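Local structure of 1-deoxy-D-xylulose 5-phosphate reductoisomerase (Zymomonas mobilis, 1R0K) at residues Asp22-Tyr31 with Lys278-Ser286; Leu147-Gln158 with Met266-Trp276. The protein catalyses the NADPH-dependent rearrangement and reduction of 1-deoxy-D-xylulose 5-phosphate to 2-C-methyl-D-erythritol 4-phosphate, a step of isoprenoid biosynthesis that requires a divalent metal ion. All coordinates share one frame; numbering follows the deposited sequence.

In the fold
The two contacts lie on the same side of the chain's centre, about 13 Å apart between their centres. Along the sequence contact 1 encloses contact 2: the order is 22-31, 147-158, 266-276, 278-286. Helix 267-275 is part of contact 2 and leads into the loop of contact 1. It packs on strand 145-148 and helix 151-159, and the loop that follows it crosses the end of helix 15-25. A salt bridge from D22 to R267 ties the sites together, and R279 probably hydrogen-bonds Q158. The parallel sheet of the NADPH-binding domain is thus joined to later parts of the chain. Both contacts also touch the second subunit of the homodimer.

Contact 1: Asp22-Tyr31 with Lys278-Ser286; sequences DLIERNLDRY and KRMETPAES
The C-terminal end of helix 15-25, the first helix of the Rossmann-type NADPH-binding domain, and the turn after it meet the loop 278-286. M280 fills the middle of the contact. Its chain bends at the last torsion (chi3 -75°), which brings CE to 4.0 Å from L23 CB. The same methyl lies 3.4 Å from N27 ND2. This amide is held by L23 O, which ND2 meets at 2.8 Å in the carbonyl plane. A water links N27 ND2 to E281 O. Farther back along M280, R30 brings the edge of its guanidinium to CB, with NH2 at 3.7 Å. L23 spreads its two methyls against T282, with CD2 4.0 Å from T282 CB. P283 CG sits over one face of the R26 guanidinium, offset toward the rim. R26 grips D22 side-on, one nitrogen to each carboxylate oxygen, and the NE to OD2 bond is nearly straight at 179°. The salt bridge helps hold the flat group against the proline; D22 OD2 also pairs with R267 of helix 267-275. T282 OG1 hydrogen-bonds D254 O of the second subunit and accepts from A284 N in an ST turn. I24, which points away from the loop, and Y31 pack on strand 5-10, and Y31 also touches L274 of helix 267-275.

Contact 2: Leu147-Gln158 with Met266-Trp276; sequences LPVDSEHNAIFQ and MRTPIGHTLAW
H272 and N154 meet where helix 267-275 packs on helix 151-159. N154 ND2 stands 3.1 Å from H272 ND1, with the amide and ring planes almost perpendicular. Q158 lies over a face of the same imidazole. Its amide is stacked flat on the ring, 1° from parallel, and its CG makes a CH-pi contact 3.7 Å from the ring centroid. F157 reaches the imidazole at its edge and points its own edge at the face of W276 in an offset edge-to-face pair, planes at 80°. On the W276 indole, L147 CD2 sits over the five-membered ring, while L147 CB packs on T273 CG2 at 3.8 Å. Toward the start of helix 267-275, P269 CB lies 3.5 Å from N154 CG and also touches V149 O. M266, bent at chi2 and chi3, brings SD to 3.4 Å from S151 OG.

With CG anti to the backbone N (chi1 -173°), the N154 amide is directed back to strand 145-148. There ND2 gives a nearly linear bond to P148 O at 3.1 Å. Its OD1 accepts from Q158 NE2 at 2.6 Å, so the amide is fixed at both ends. An alanine here would remove both bonds, probably leaving P148 O without this donor and Q158 NE2 without this acceptor. Q158 NE2 also reaches T268 O through a water, and OE1 bonds R279 and S256 of the second subunit.

D150, just before helix 151-159, and S151 and E152 in its first turn are predicted to bind metal or substrate. H153 and I156 pack on helix 216-229, A155 on strand 246-252. L147 hydrogen-bonds strand 119-122 at the border of the parallel sheet, and M266 and I270 pack on helix 15-25.

Contact 1: Asp22-Tyr31 with Lys278-Ser286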
loop_
_atom_site.group_PDB
_atom_site.type_symbol
_atom_site.label_atom_id
_atom_site.label_comp_id
_atom_site.label_asym_id
_atom_site.label_seq_id
_atom_site.Cartn_x
_atom_site.Cartn_y
_atom_site.Cartn_z
ATOM N N ASP B 22 16.052 -18.576 -9.078
ATOM C CA ASP B 22 16.319 -17.521 -10.047
ATOM C C ASP B 22 16.909 -16.319 -9.308
ATOM O O ASP B 22 17.955 -15.795 -9.688
ATOM C CB ASP B 22 15.021 -17.107 -10.755
ATOM C CG ASP B 22 15.242 -16.020 -11.802
ATOM O OD1 ASP B 22 15.541 -16.356 -12.968
ATOM O OD2 ASP B 22 15.122 -14.825 -11.454
ATOM N N LEU B 23 16.248 -15.895 -8.235
ATOM C CA LEU B 23 16.718 -14.744 -7.473
ATOM C C LEU B 23 18.016 -15.019 -6.726
ATOM O O LEU B 23 18.881 -14.149 -6.636
ATOM C CB LEU B 23 15.637 -14.278 -6.485
ATOM C CG LEU B 23 14.312 -13.841 -7.120
ATOM C CD1 LEU B 23 13.420 -13.195 -6.058
ATOM C CD2 LEU B 23 14.583 -12.851 -8.244
ATOM N N ILE B 24 18.154 -16.228 -6.187
ATOM C CA ILE B 24 19.368 -16.589 -5.459
ATOM C C ILE B 24 20.585 -16.596 -6.388
ATOM O O ILE B 24 21.638 -16.055 -6.054
ATOM C CB ILE B 24 19.236 -17.990 -4.805
ATOM C CG1 ILE B 24 18.192 -17.945 -3.687
ATOM C CG2 ILE B 24 20.592 -18.441 -4.254
ATOM C CD1 ILE B 24 17.876 -19.295 -3.079
ATOM N N GLU B 25 20.431 -17.200 -7.558
ATOM C CA GLU B 25 21.535 -17.287 -8.502
ATOM C C GLU B 25 21.981 -15.963 -9.125
ATOM O O GLU B 25 23.089 -15.871 -9.661
ATOM C CB GLU B 25 21.204 -18.331 -9.562
ATOM C CG GLU B 25 21.272 -19.741 -8.982
ATOM C CD GLU B 25 20.980 -20.816 -9.998
ATOM O OE1 GLU B 25 19.800 -21.216 -10.128
ATOM O OE2 GLU B 25 21.937 -21.249 -10.673
ATOM N N ARG B 26 21.133 -14.943 -9.037
ATOM C CA ARG B 26 21.469 -13.611 -9.543
ATOM C C ARG B 26 22.207 -12.886 -8.422
ATOM O O ARG B 26 22.627 -11.739 -8.575
ATOM C CB ARG B 26 20.202 -12.816 -9.876
ATOM C CG ARG B 26 19.358 -13.399 -10.984
ATOM C CD ARG B 26 18.024 -12.672 -11.106
ATOM N NE ARG B 26 17.205 -13.266 -12.156
ATOM C CZ ARG B 26 17.415 -13.091 -13.454
ATOM N NH1 ARG B 26 18.416 -12.327 -13.869
ATOM N NH2 ARG B 26 16.640 -13.701 -14.338
ATOM N N ASN B 27 22.363 -13.566 -7.291
ATOM C CA ASN B 27 23.010 -12.968 -6.132
ATOM C C ASN B 27 23.838 -13.966 -5.330
ATOM O O ASN B 27 23.785 -13.981 -4.100
ATOM C CB ASN B 27 21.937 -12.353 -5.232
ATOM C CG ASN B 27 21.174 -11.238 -5.918
ATOM O OD1 ASN B 27 21.670 -10.118 -6.032
ATOM N ND2 ASN B 27 19.966 -11.542 -6.392
ATOM N N LEU B 28 24.609 -14.794 -6.021
ATOM C CA LEU B 28 25.427 -15.782 -5.340
ATOM C C LEU B 28 26.500 -15.145 -4.473
ATOM O O LEU B 28 27.107 -15.809 -3.637
ATOM C CB LEU B 28 26.049 -16.739 -6.359
ATOM C CG LEU B 28 25.013 -17.678 -6.981
ATOM C CD1 LEU B 28 25.664 -18.550 -8.052
ATOM C CD2 LEU B 28 24.392 -18.532 -5.878
ATOM N N ASP B 29 26.732 -13.851 -4.664
ATOM C CA ASP B 29 27.727 -13.158 -3.854
ATOM C C ASP B 29 27.081 -12.739 -2.533
ATOM O O ASP B 29 27.769 -12.357 -1.585
ATOM C CB ASP B 29 28.257 -11.923 -4.592
ATOM C CG ASP B 29 27.182 -10.886 -4.849
ATOM O OD1 ASP B 29 26.141 -11.233 -5.447
ATOM O OD2 ASP B 29 27.384 -9.717 -4.458
ATOM N N ARG B 30 25.754 -12.828 -2.478
ATOM C CA ARG B 30 24.997 -12.449 -1.284
ATOM C C ARG B 30 24.436 -13.663 -0.542
ATOM O O ARG B 30 24.194 -13.607 0.665
ATOM C CB ARG B 30 23.836 -11.524 -1.674
ATOM C CG ARG B 30 24.247 -10.110 -2.078
ATOM C CD ARG B 30 23.118 -9.383 -2.814
ATOM N NE ARG B 30 21.838 -9.481 -2.115
ATOM C CZ ARG B 30 20.669 -9.084 -2.619
ATOM N NH1 ARG B 30 20.608 -8.553 -3.837
ATOM N NH2 ARG B 30 19.555 -9.227 -1.908
ATOM N N TYR B 31 24.238 -14.758 -1.269
ATOM C CA TYR B 31 23.675 -15.965 -0.684
ATOM C C TYR B 31 24.497 -17.227 -0.871
ATOM O O TYR B 31 25.042 -17.476 -1.943
ATOM C CB TYR B 31 22.278 -16.211 -1.255
ATOM C CG TYR B 31 21.353 -15.036 -1.078
ATOM C CD1 TYR B 31 20.951 -14.272 -2.172
ATOM C CD2 TYR B 31 20.904 -14.667 0.187
ATOM C CE1 TYR B 31 20.128 -13.163 -2.011
ATOM C CE2 TYR B 31 20.078 -13.560 0.361
ATOM C CZ TYR B 31 19.695 -12.812 -0.741
ATOM O OH TYR B 31 18.886 -11.710 -0.569
ATOM N N LYS B 278 15.066 -5.745 4.031
ATOM C CA LYS B 278 15.486 -4.863 2.947
ATOM C C LYS B 278 14.673 -5.203 1.703
ATOM O O LYS B 278 13.750 -6.015 1.756
ATOM C CB LYS B 278 16.974 -5.063 2.646
ATOM C CG LYS B 278 17.883 -4.868 3.842
ATOM C CD LYS B 278 19.333 -5.141 3.466
ATOM C CE LYS B 278 20.268 -4.878 4.638
ATOM N NZ LYS B 278 21.689 -5.137 4.273
ATOM N N ARG B 279 15.017 -4.574 0.585
ATOM C CA ARG B 279 14.345 -4.837 -0.680
ATOM C C ARG B 279 15.430 -5.168 -1.695
ATOM O O ARG B 279 16.557 -4.674 -1.593
ATOM C CB ARG B 279 13.563 -3.607 -1.155
ATOM C CG ARG B 279 12.349 -3.257 -0.313
ATOM C CD ARG B 279 11.124 -4.065 -0.712
ATOM N NE ARG B 279 9.942 -3.641 0.040
ATOM C CZ ARG B 279 8.693 -3.981 -0.267
ATOM N NH1 ARG B 279 8.446 -4.757 -1.318
ATOM N NH2 ARG B 279 7.684 -3.538 0.475
ATOM N N MET B 280 15.099 -6.014 -2.659
ATOM C CA MET B 280 16.057 -6.387 -3.690
ATOM C C MET B 280 15.391 -6.251 -5.042
ATOM O O MET B 280 14.170 -6.317 -5.156
ATOM C CB MET B 280 16.511 -7.836 -3.511
ATOM C CG MET B 280 15.425 -8.857 -3.806
ATOM S SD MET B 280 15.913 -10.549 -3.394
ATOM C CE MET B 280 17.035 -10.936 -4.762
ATOM N N GLU B 281 16.192 -6.060 -6.076
ATOM C CA GLU B 281 15.624 -5.952 -7.399
ATOM C C GLU B 281 15.297 -7.355 -7.910
ATOM O O GLU B 281 15.941 -8.333 -7.522
ATOM C CB GLU B 281 16.616 -5.268 -8.340
ATOM C CG GLU B 281 16.080 -5.089 -9.747
ATOM C CD GLU B 281 16.865 -4.073 -10.539
ATOM O OE1 GLU B 281 18.098 -4.233 -10.651
ATOM O OE2 GLU B 281 16.244 -3.115 -11.051
ATOM N N THR B 282 14.256 -7.459 -8.728
ATOM C CA THR B 282 13.889 -8.734 -9.346
ATOM C C THR B 282 13.511 -8.351 -10.767
ATOM O O THR B 282 13.292 -7.178 -11.058
ATOM C CB THR B 282 12.665 -9.425 -8.687
ATOM O OG1 THR B 282 11.461 -8.776 -9.106
ATOM C CG2 THR B 282 12.767 -9.385 -7.163
ATOM N N PRO B 283 13.461 -9.325 -11.682
ATOM C CA PRO B 283 13.091 -8.947 -13.049
ATOM C C PRO B 283 11.582 -8.906 -13.278
ATOM O O PRO B 283 11.124 -8.805 -14.408
ATOM C CB PRO B 283 13.797 -9.995 -13.903
ATOM C CG PRO B 283 13.825 -11.186 -13.025
ATOM C CD PRO B 283 14.116 -10.645 -11.646
ATOM N N ALA B 284 10.807 -8.970 -12.199
ATOM C CA ALA B 284 9.351 -8.925 -12.323
ATOM C C ALA B 284 8.931 -7.698 -13.133
ATOM O O ALA B 284 9.494 -6.613 -12.982
ATOM C CB ALA B 284 8.704 -8.888 -10.939
ATOM N N GLU B 285 7.937 -7.874 -13.992
ATOM C CA GLU B 285 7.449 -6.788 -14.829
ATOM C C GLU B 285 6.688 -5.728 -14.030
ATOM O O GLU B 285 5.940 -6.048 -13.101
ATOM C CB GLU B 285 6.549 -7.359 -15.928
ATOM C CG GLU B 285 5.902 -6.311 -16.818
ATOM C CD GLU B 285 5.148 -6.924 -17.986
ATOM O OE1 GLU B 285 4.279 -7.793 -17.756
ATOM O OE2 GLU B 285 5.421 -6.531 -19.139
ATOM N N SER B 286 6.896 -4.465 -14.396
ATOM C CA SER B 286 6.222 -3.345 -13.752
ATOM C C SER B 286 4.817 -3.242 -14.333
ATOM O O SER B 286 4.650 -3.093 -15.545
ATOM C CB SER B 286 6.971 -2.039 -14.020
ATOM O OG SER B 286 8.253 -2.053 -13.430
HETATM O O HOH W 1 18.652 -9.155 -7.661
#

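Contact 2: Leu147-Gln158 with Met266-Trp276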
loop_
_atom_site.group_PDB
_atom_site.type_symbol
_atom_site.label_atom_id
_atom_site.label_comp_id
_atom_site.label_asym_id
_atom_site.label_seq_id
_atom_site.Cartn_x
_atom_site.Cartn_y
_atom_site.Cartn_z
ATOM N N LEU B 147 7.681 -15.298 7.128
ATOM C CA LEU B 147 7.271 -14.448 6.020
ATOM C C LEU B 147 6.442 -15.247 5.019
ATOM O O LEU B 147 6.938 -16.188 4.404
ATOM C CB LEU B 147 8.510 -13.866 5.333
ATOM C CG LEU B 147 9.488 -13.159 6.281
ATOM C CD1 LEU B 147 10.813 -12.883 5.566
ATOM C CD2 LEU B 147 8.857 -11.865 6.794
ATOM N N PRO B 148 5.159 -14.880 4.849
ATOM C CA PRO B 148 4.262 -15.576 3.916
ATOM C C PRO B 148 4.645 -15.304 2.464
ATOM O O PRO B 148 4.862 -14.156 2.075
ATOM C CB PRO B 148 2.893 -15.014 4.276
ATOM C CG PRO B 148 3.226 -13.584 4.673
ATOM C CD PRO B 148 4.471 -13.760 5.518
ATOM N N VAL B 149 4.698 -16.368 1.670
ATOM C CA VAL B 149 5.095 -16.279 0.269
ATOM C C VAL B 149 3.979 -16.080 -0.756
ATOM O O VAL B 149 4.159 -15.360 -1.740
ATOM C CB VAL B 149 5.903 -17.535 -0.125
ATOM C CG1 VAL B 149 6.183 -17.543 -1.628
ATOM C CG2 VAL B 149 7.210 -17.563 0.657
ATOM N N ASP B 150 2.832 -16.714 -0.539
ATOM C CA ASP B 150 1.736 -16.601 -1.492
ATOM C C ASP B 150 1.258 -15.162 -1.713
ATOM O O ASP B 150 1.301 -14.331 -0.809
ATOM C CB ASP B 150 0.591 -17.529 -1.075
ATOM C CG ASP B 150 0.977 -19.002 -1.181
ATOM O OD1 ASP B 150 1.959 -19.311 -1.897
ATOM O OD2 ASP B 150 0.304 -19.854 -0.564
ATOM N N SER B 151 0.801 -14.889 -2.933
ATOM C CA SER B 151 0.367 -13.556 -3.351
ATOM C C SER B 151 -0.480 -12.714 -2.421
ATOM O O SER B 151 -0.131 -11.571 -2.141
ATOM C CB SER B 151 -0.340 -13.633 -4.705
ATOM O OG SER B 151 0.555 -14.087 -5.698
ATOM N N GLU B 152 -1.601 -13.252 -1.963
ATOM C CA GLU B 152 -2.474 -12.494 -1.081
ATOM C C GLU B 152 -1.850 -12.242 0.286
ATOM O O GLU B 152 -1.909 -11.131 0.817
ATOM C CB GLU B 152 -3.805 -13.225 -0.894
ATOM C CG GLU B 152 -4.668 -13.345 -2.148
ATOM C CD GLU B 152 -4.230 -14.456 -3.088
ATOM O OE1 GLU B 152 -3.449 -15.344 -2.674
ATOM O OE2 GLU B 152 -4.690 -14.447 -4.246
ATOM N N HIS B 153 -1.258 -13.279 0.862
ATOM C CA HIS B 153 -0.654 -13.148 2.177
ATOM C C HIS B 153 0.528 -12.207 2.176
ATOM O O HIS B 153 0.697 -11.431 3.115
ATOM C CB HIS B 153 -0.231 -14.517 2.699
ATOM C CG HIS B 153 -1.365 -15.480 2.818
ATOM N ND1 HIS B 153 -1.239 -16.822 2.526
ATOM C CD2 HIS B 153 -2.659 -15.289 3.171
ATOM C CE1 HIS B 153 -2.408 -17.415 2.693
ATOM N NE2 HIS B 153 -3.286 -16.508 3.083
ATOM N N ASN B 154 1.355 -12.277 1.134
ATOM C CA ASN B 154 2.522 -11.405 1.064
ATOM C C ASN B 154 2.060 -9.963 0.875
ATOM O O ASN B 154 2.644 -9.035 1.439
ATOM C CB ASN B 154 3.444 -11.833 -0.085
ATOM C CG ASN B 154 4.743 -11.060 -0.098
ATOM O OD1 ASN B 154 4.859 -10.025 -0.754
ATOM N ND2 ASN B 154 5.727 -11.548 0.656
ATOM N N ALA B 155 0.997 -9.788 0.096
ATOM C CA ALA B 155 0.435 -8.463 -0.151
ATOM C C ALA B 155 -0.076 -7.894 1.169
ATOM O O ALA B 155 0.137 -6.720 1.479
ATOM C CB ALA B 155 -0.710 -8.562 -1.157
ATOM N N ILE B 156 -0.766 -8.729 1.940
ATOM C CA ILE B 156 -1.284 -8.288 3.232
ATOM C C ILE B 156 -0.114 -7.924 4.135
ATOM O O ILE B 156 -0.103 -6.869 4.769
ATOM C CB ILE B 156 -2.124 -9.382 3.900
ATOM C CG1 ILE B 156 -3.373 -9.653 3.049
ATOM C CG2 ILE B 156 -2.516 -8.945 5.316
ATOM C CD1 ILE B 156 -4.174 -10.867 3.482
ATOM N N PHE B 157 0.885 -8.797 4.171
ATOM C CA PHE B 157 2.059 -8.562 4.989
ATOM C C PHE B 157 2.735 -7.211 4.684
ATOM O O PHE B 157 3.144 -6.491 5.605
ATOM C CB PHE B 157 3.048 -9.710 4.794
ATOM C CG PHE B 157 4.208 -9.658 5.726
ATOM C CD1 PHE B 157 5.280 -8.810 5.473
ATOM C CD2 PHE B 157 4.220 -10.437 6.876
ATOM C CE1 PHE B 157 6.346 -8.742 6.355
ATOM C CE2 PHE B 157 5.283 -10.374 7.763
ATOM C CZ PHE B 157 6.346 -9.526 7.501
ATOM N N GLN B 158 2.847 -6.863 3.403
ATOM C CA GLN B 158 3.480 -5.603 3.006
ATOM C C GLN B 158 2.653 -4.366 3.366
ATOM O O GLN B 158 3.166 -3.256 3.364
ATOM C CB GLN B 158 3.768 -5.593 1.498
ATOM C CG GLN B 158 4.851 -6.587 1.065
ATOM C CD GLN B 158 5.308 -6.382 -0.369
ATOM O OE1 GLN B 158 5.524 -5.251 -0.807
ATOM N NE2 GLN B 158 5.480 -7.481 -1.104
ATOM N N MET B 266 5.771 -14.280 -9.431
ATOM C CA MET B 266 5.973 -14.683 -8.046
ATOM C C MET B 266 7.323 -14.254 -7.483
ATOM O O MET B 266 7.563 -14.380 -6.283
ATOM C CB MET B 266 5.797 -16.196 -7.901
ATOM C CG MET B 266 4.346 -16.658 -7.944
ATOM S SD MET B 266 3.332 -15.873 -6.656
ATOM C CE MET B 266 4.036 -16.599 -5.149
ATOM N N ARG B 267 8.214 -13.758 -8.338
ATOM C CA ARG B 267 9.511 -13.305 -7.845
ATOM C C ARG B 267 9.342 -12.027 -7.030
ATOM O O ARG B 267 10.220 -11.660 -6.252
ATOM C CB ARG B 267 10.497 -13.078 -8.999
ATOM C CG ARG B 267 11.080 -14.382 -9.542
ATOM C CD ARG B 267 11.971 -14.162 -10.753
ATOM N NE ARG B 267 11.217 -13.631 -11.884
ATOM C CZ ARG B 267 11.715 -13.479 -13.108
ATOM N NH1 ARG B 267 12.973 -13.828 -13.356
ATOM N NH2 ARG B 267 10.965 -12.962 -14.076
ATOM N N THR B 268 8.213 -11.345 -7.198
ATOM C CA THR B 268 7.989 -10.125 -6.429
ATOM C C THR B 268 7.758 -10.491 -4.961
ATOM O O THR B 268 8.467 -10.005 -4.089
ATOM C CB THR B 268 6.808 -9.300 -6.987
ATOM O OG1 THR B 268 7.181 -8.765 -8.264
ATOM C CG2 THR B 268 6.459 -8.145 -6.040
ATOM N N PRO B 269 6.760 -11.342 -4.668
ATOM C CA PRO B 269 6.569 -11.692 -3.255
ATOM C C PRO B 269 7.758 -12.496 -2.704
ATOM O O PRO B 269 8.153 -12.317 -1.556
ATOM C CB PRO B 269 5.259 -12.491 -3.263
ATOM C CG PRO B 269 5.206 -13.060 -4.671
ATOM C CD PRO B 269 5.658 -11.873 -5.489
ATOM N N ILE B 270 8.333 -13.379 -3.519
ATOM C CA ILE B 270 9.477 -14.161 -3.057
ATOM C C ILE B 270 10.624 -13.198 -2.774
ATOM O O ILE B 270 11.255 -13.263 -1.721
ATOM C CB ILE B 270 9.930 -15.218 -4.109
ATOM C CG1 ILE B 270 8.865 -16.308 -4.253
ATOM C CG2 ILE B 270 11.250 -15.862 -3.680
ATOM C CD1 ILE B 270 9.144 -17.296 -5.369
ATOM N N GLY B 271 10.880 -12.295 -3.720
ATOM C CA GLY B 271 11.943 -11.320 -3.544
ATOM C C GLY B 271 11.755 -10.536 -2.255
ATOM O O GLY B 271 12.722 -10.169 -1.590
ATOM N N HIS B 272 10.502 -10.269 -1.900
ATOM C CA HIS B 272 10.219 -9.537 -0.671
ATOM C C HIS B 272 10.627 -10.357 0.552
ATOM O O HIS B 272 11.221 -9.821 1.485
ATOM C CB HIS B 272 8.722 -9.172 -0.591
ATOM C CG HIS B 272 8.266 -8.759 0.778
ATOM N ND1 HIS B 272 7.896 -9.669 1.746
ATOM C CD2 HIS B 272 8.132 -7.536 1.345
ATOM C CE1 HIS B 272 7.554 -9.026 2.849
ATOM N NE2 HIS B 272 7.689 -7.730 2.633
ATOM N N THR B 273 10.324 -11.652 0.549
ATOM C CA THR B 273 10.667 -12.473 1.706
ATOM C C THR B 273 12.161 -12.747 1.775
ATOM O O THR B 273 12.725 -12.888 2.858
ATOM C CB THR B 273 9.904 -13.826 1.704
ATOM O OG1 THR B 273 10.382 -14.652 0.639
ATOM C CG2 THR B 273 8.405 -13.597 1.524
ATOM N N LEU B 274 12.802 -12.808 0.612
ATOM C CA LEU B 274 14.234 -13.072 0.546
ATOM C C LEU B 274 15.061 -11.878 1.033
ATOM O O LEU B 274 16.022 -12.044 1.785
ATOM C CB LEU B 274 14.627 -13.455 -0.892
ATOM C CG LEU B 274 16.103 -13.805 -1.116
ATOM C CD1 LEU B 274 16.510 -14.938 -0.177
ATOM C CD2 LEU B 274 16.335 -14.199 -2.571
ATOM N N ALA B 275 14.676 -10.671 0.635
ATOM C CA ALA B 275 15.412 -9.475 1.037
ATOM C C ALA B 275 15.028 -8.915 2.411
ATOM O O ALA B 275 15.838 -8.239 3.050
ATOM C CB ALA B 275 15.244 -8.386 -0.024
ATOM N N TRP B 276 13.803 -9.186 2.858
ATOM C CA TRP B 276 13.318 -8.676 4.146
ATOM C C TRP B 276 14.416 -8.706 5.210
ATOM O O TRP B 276 15.118 -9.706 5.348
ATOM C CB TRP B 276 12.121 -9.501 4.634
ATOM C CG TRP B 276 11.342 -8.797 5.696
ATOM C CD1 TRP B 276 10.344 -7.879 5.508
ATOM C CD2 TRP B 276 11.562 -8.868 7.107
ATOM N NE1 TRP B 276 9.933 -7.373 6.717
ATOM C CE2 TRP B 276 10.663 -7.961 7.715
ATOM C CE3 TRP B 276 12.433 -9.607 7.918
ATOM C CZ2 TRP B 276 10.613 -7.773 9.100
ATOM C CZ3 TRP B 276 12.384 -9.421 9.297
ATOM C CH2 TRP B 276 11.478 -8.510 9.873
HETATM O O HOH W 2 7.866 -7.543 -3.128
#